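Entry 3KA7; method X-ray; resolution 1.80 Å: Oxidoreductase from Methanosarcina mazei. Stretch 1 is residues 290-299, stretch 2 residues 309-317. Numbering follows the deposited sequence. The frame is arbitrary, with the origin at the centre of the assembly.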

# COMPACT_ATOMS: atom_id res chain seq x y z
N GLU A 290 13.74 -19.40 -13.12
CA GLU A 290 13.77 -20.31 -11.99
C GLU A 290 13.27 -19.53 -10.78
O GLU A 290 13.29 -18.31 -10.80
CB GLU A 290 15.20 -20.77 -11.74
CG GLU A 290 16.17 -19.65 -11.36
CD GLU A 290 17.58 -20.14 -11.12
OE1 GLU A 290 17.74 -21.21 -10.48
OE2 GLU A 290 18.53 -19.47 -11.57
N PRO A 291 12.80 -20.23 -9.74
CA PRO A 291 12.38 -19.51 -8.54
C PRO A 291 13.53 -18.70 -7.93
O PRO A 291 14.67 -19.18 -7.88
CB PRO A 291 11.94 -20.63 -7.59
CG PRO A 291 11.65 -21.79 -8.47
CD PRO A 291 12.58 -21.68 -9.63
N LEU A 292 13.25 -17.48 -7.48
CA LEU A 292 14.26 -16.67 -6.83
C LEU A 292 13.95 -16.54 -5.34
O LEU A 292 14.86 -16.56 -4.51
CB LEU A 292 14.37 -15.28 -7.48
CG LEU A 292 14.72 -15.28 -8.97
CD1 LEU A 292 14.64 -13.86 -9.55
CD2 LEU A 292 16.10 -15.89 -9.22
N VAL A 293 12.66 -16.44 -5.01
CA VAL A 293 12.19 -16.39 -3.61
C VAL A 293 11.82 -17.78 -3.11
O VAL A 293 12.16 -18.17 -1.99
CB VAL A 293 10.98 -15.47 -3.46
CG1 VAL A 293 10.44 -15.49 -2.02
CG2 VAL A 293 11.35 -14.07 -3.87
N GLY A 294 11.08 -18.51 -3.94
CA GLY A 294 10.77 -19.92 -3.66
C GLY A 294 9.60 -20.16 -2.73
O GLY A 294 9.36 -21.29 -2.32
N HIS A 295 8.88 -19.10 -2.37
CA HIS A 295 7.69 -19.26 -1.53
C HIS A 295 6.72 -18.11 -1.77
O HIS A 295 7.02 -17.17 -2.52
CB HIS A 295 8.05 -19.38 -0.04
CG HIS A 295 8.69 -18.15 0.55
ND1 HIS A 295 7.98 -16.99 0.81
CD2 HIS A 295 9.95 -17.91 0.96
CE1 HIS A 295 8.79 -16.09 1.33
NE2 HIS A 295 9.99 -16.62 1.43
N THR A 296 5.56 -18.18 -1.12
CA THR A 296 4.48 -17.22 -1.39
C THR A 296 4.44 -16.01 -0.46
O THR A 296 3.44 -15.27 -0.44
CB THR A 296 3.13 -17.90 -1.28
OG1 THR A 296 3.05 -18.53 0.00
CG2 THR A 296 2.97 -18.96 -2.39
N GLY A 297 5.49 -15.81 0.32
CA GLY A 297 5.57 -14.68 1.24
C GLY A 297 6.53 -13.63 0.70
O GLY A 297 6.74 -13.52 -0.52
N VAL A 298 7.12 -12.85 1.59
CA VAL A 298 8.08 -11.83 1.19
C VAL A 298 9.48 -12.28 1.59
O VAL A 298 9.64 -12.99 2.58
CB VAL A 298 7.76 -10.48 1.87
CG1 VAL A 298 8.81 -9.43 1.53
CG2 VAL A 298 6.34 -10.01 1.46
N LEU A 299 10.48 -11.91 0.79
CA LEU A 299 11.88 -12.05 1.16
C LEU A 299 12.41 -10.65 1.48
O LEU A 299 12.63 -9.85 0.57
CB LEU A 299 12.71 -12.65 0.02
CG LEU A 299 14.22 -12.80 0.22
CD1 LEU A 299 14.48 -13.89 1.26
CD2 LEU A 299 14.94 -13.13 -1.11
N GLY A 309 12.95 -5.50 -0.21
CA GLY A 309 12.46 -6.87 -0.22
C GLY A 309 11.90 -7.23 -1.58
O GLY A 309 11.84 -6.41 -2.49
N VAL A 310 11.50 -8.49 -1.70
CA VAL A 310 10.99 -8.95 -2.97
C VAL A 310 9.94 -10.02 -2.74
O VAL A 310 9.93 -10.65 -1.68
CB VAL A 310 12.18 -9.41 -3.88
CG1 VAL A 310 13.52 -9.36 -3.14
CG2 VAL A 310 11.92 -10.72 -4.58
N ASN A 311 9.01 -10.16 -3.69
CA ASN A 311 8.06 -11.28 -3.65
C ASN A 311 8.00 -12.01 -4.98
O ASN A 311 8.67 -11.63 -5.93
CB ASN A 311 6.66 -10.88 -3.13
CG ASN A 311 5.82 -10.06 -4.12
OD1 ASN A 311 6.23 -9.79 -5.25
ND2 ASN A 311 4.62 -9.67 -3.67
N GLU A 312 7.24 -13.10 -5.01
CA GLU A 312 7.19 -13.98 -6.17
C GLU A 312 5.80 -14.58 -6.21
O GLU A 312 5.59 -15.73 -5.81
CB GLU A 312 8.22 -15.10 -5.98
CG GLU A 312 8.59 -15.83 -7.24
CD GLU A 312 9.92 -16.53 -7.09
OE1 GLU A 312 9.95 -17.68 -6.58
OE2 GLU A 312 10.95 -15.92 -7.47
N VAL A 313 4.83 -13.80 -6.66
CA VAL A 313 3.44 -14.19 -6.49
C VAL A 313 3.02 -15.36 -7.39
O VAL A 313 1.96 -15.95 -7.20
CB VAL A 313 2.48 -13.01 -6.67
CG1 VAL A 313 2.77 -11.93 -5.60
CG2 VAL A 313 2.58 -12.43 -8.08
N THR A 314 3.86 -15.67 -8.37
CA THR A 314 3.58 -16.82 -9.23
C THR A 314 3.74 -18.12 -8.44
O THR A 314 3.33 -19.20 -8.90
CB THR A 314 4.46 -16.81 -10.49
OG1 THR A 314 5.81 -16.43 -10.13
CG2 THR A 314 3.93 -15.80 -11.49
N GLN A 315 4.34 -18.04 -7.26
CA GLN A 315 4.34 -19.19 -6.35
C GLN A 315 2.91 -19.54 -5.94
O GLN A 315 2.60 -20.71 -5.66
CB GLN A 315 5.20 -18.91 -5.12
CG GLN A 315 6.69 -18.80 -5.46
CD GLN A 315 7.32 -20.16 -5.75
OE1 GLN A 315 6.74 -21.20 -5.41
NE2 GLN A 315 8.49 -20.16 -6.37
N ALA A 316 2.03 -18.54 -5.94
CA ALA A 316 0.64 -18.72 -5.55
C ALA A 316 -0.27 -18.83 -6.77
O ALA A 316 -1.20 -19.65 -6.80
CB ALA A 316 0.19 -17.57 -4.63
N ASP A 317 -0.01 -18.01 -7.79
CA ASP A 317 -0.84 -18.03 -9.01
C ASP A 317 0.05 -18.04 -10.24
O ASP A 317 0.50 -17.00 -10.71
CB ASP A 317 -1.81 -16.86 -9.05
CG ASP A 317 -2.80 -16.95 -10.21
OD1 ASP A 317 -2.66 -17.89 -11.04
OD2 ASP A 317 -3.71 -16.10 -10.30
O HOH W 1 6.02 -14.49 -2.90

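How do the two backbones run against each other? They meet as antiparallel strands at L299 and V310, a hydrogen-bonded pair whose CA atoms lie 5.2 Å apart. L299 N donates to V310 O at 2.8 Å and nearly straight, while V310 N returns a bond to L299 O at 2.9 Å. Next to this pair, G309 CA comes within 3.1 Å of L299 O; a CB built on this glycine would sit equally close to that oxygen, so the bare backbone suits the tight approach.

What else joins the stretches near the strands? Water 1 bridges them. It donates to H295 O at 2.9 Å and to G297 O at 2.7 Å, and accepts from E312 N at 2.8 Å, linking two carbonyls of one stretch to an amide of the other.

Why is E312 so central to the contact? Its buried carboxylate is wrapped by backbone amides of the loop. E312 OE2 accepts from L292 N at 2.8 Å and from V293 N at 3.0 Å, and E312 OE1 accepts from G294 N at 3.0 Å. Three successive N-H groups thus converge on one charged group and help offset the cost of burying it. Within its own stretch, Q315 NE2 adds a 2.9 Å bond to E312 OE1, which ties the 3-10 segment to the same site.

Where do side chains make van der Waals contacts? V293 points toward the second stretch, and its CG2 meets V310 CG2 at 3.5 Å, an apolar contact beside the E312 carboxylate. Farther along, T296 CG2 rests 3.5 Å from Q315 CB and 3.8 Å from A316 CB, so the threonine methyl packs against the 3-10 segment and the residue after it. Q315 also covers the loop backbone, with its CG 3.4 Å from H295 O.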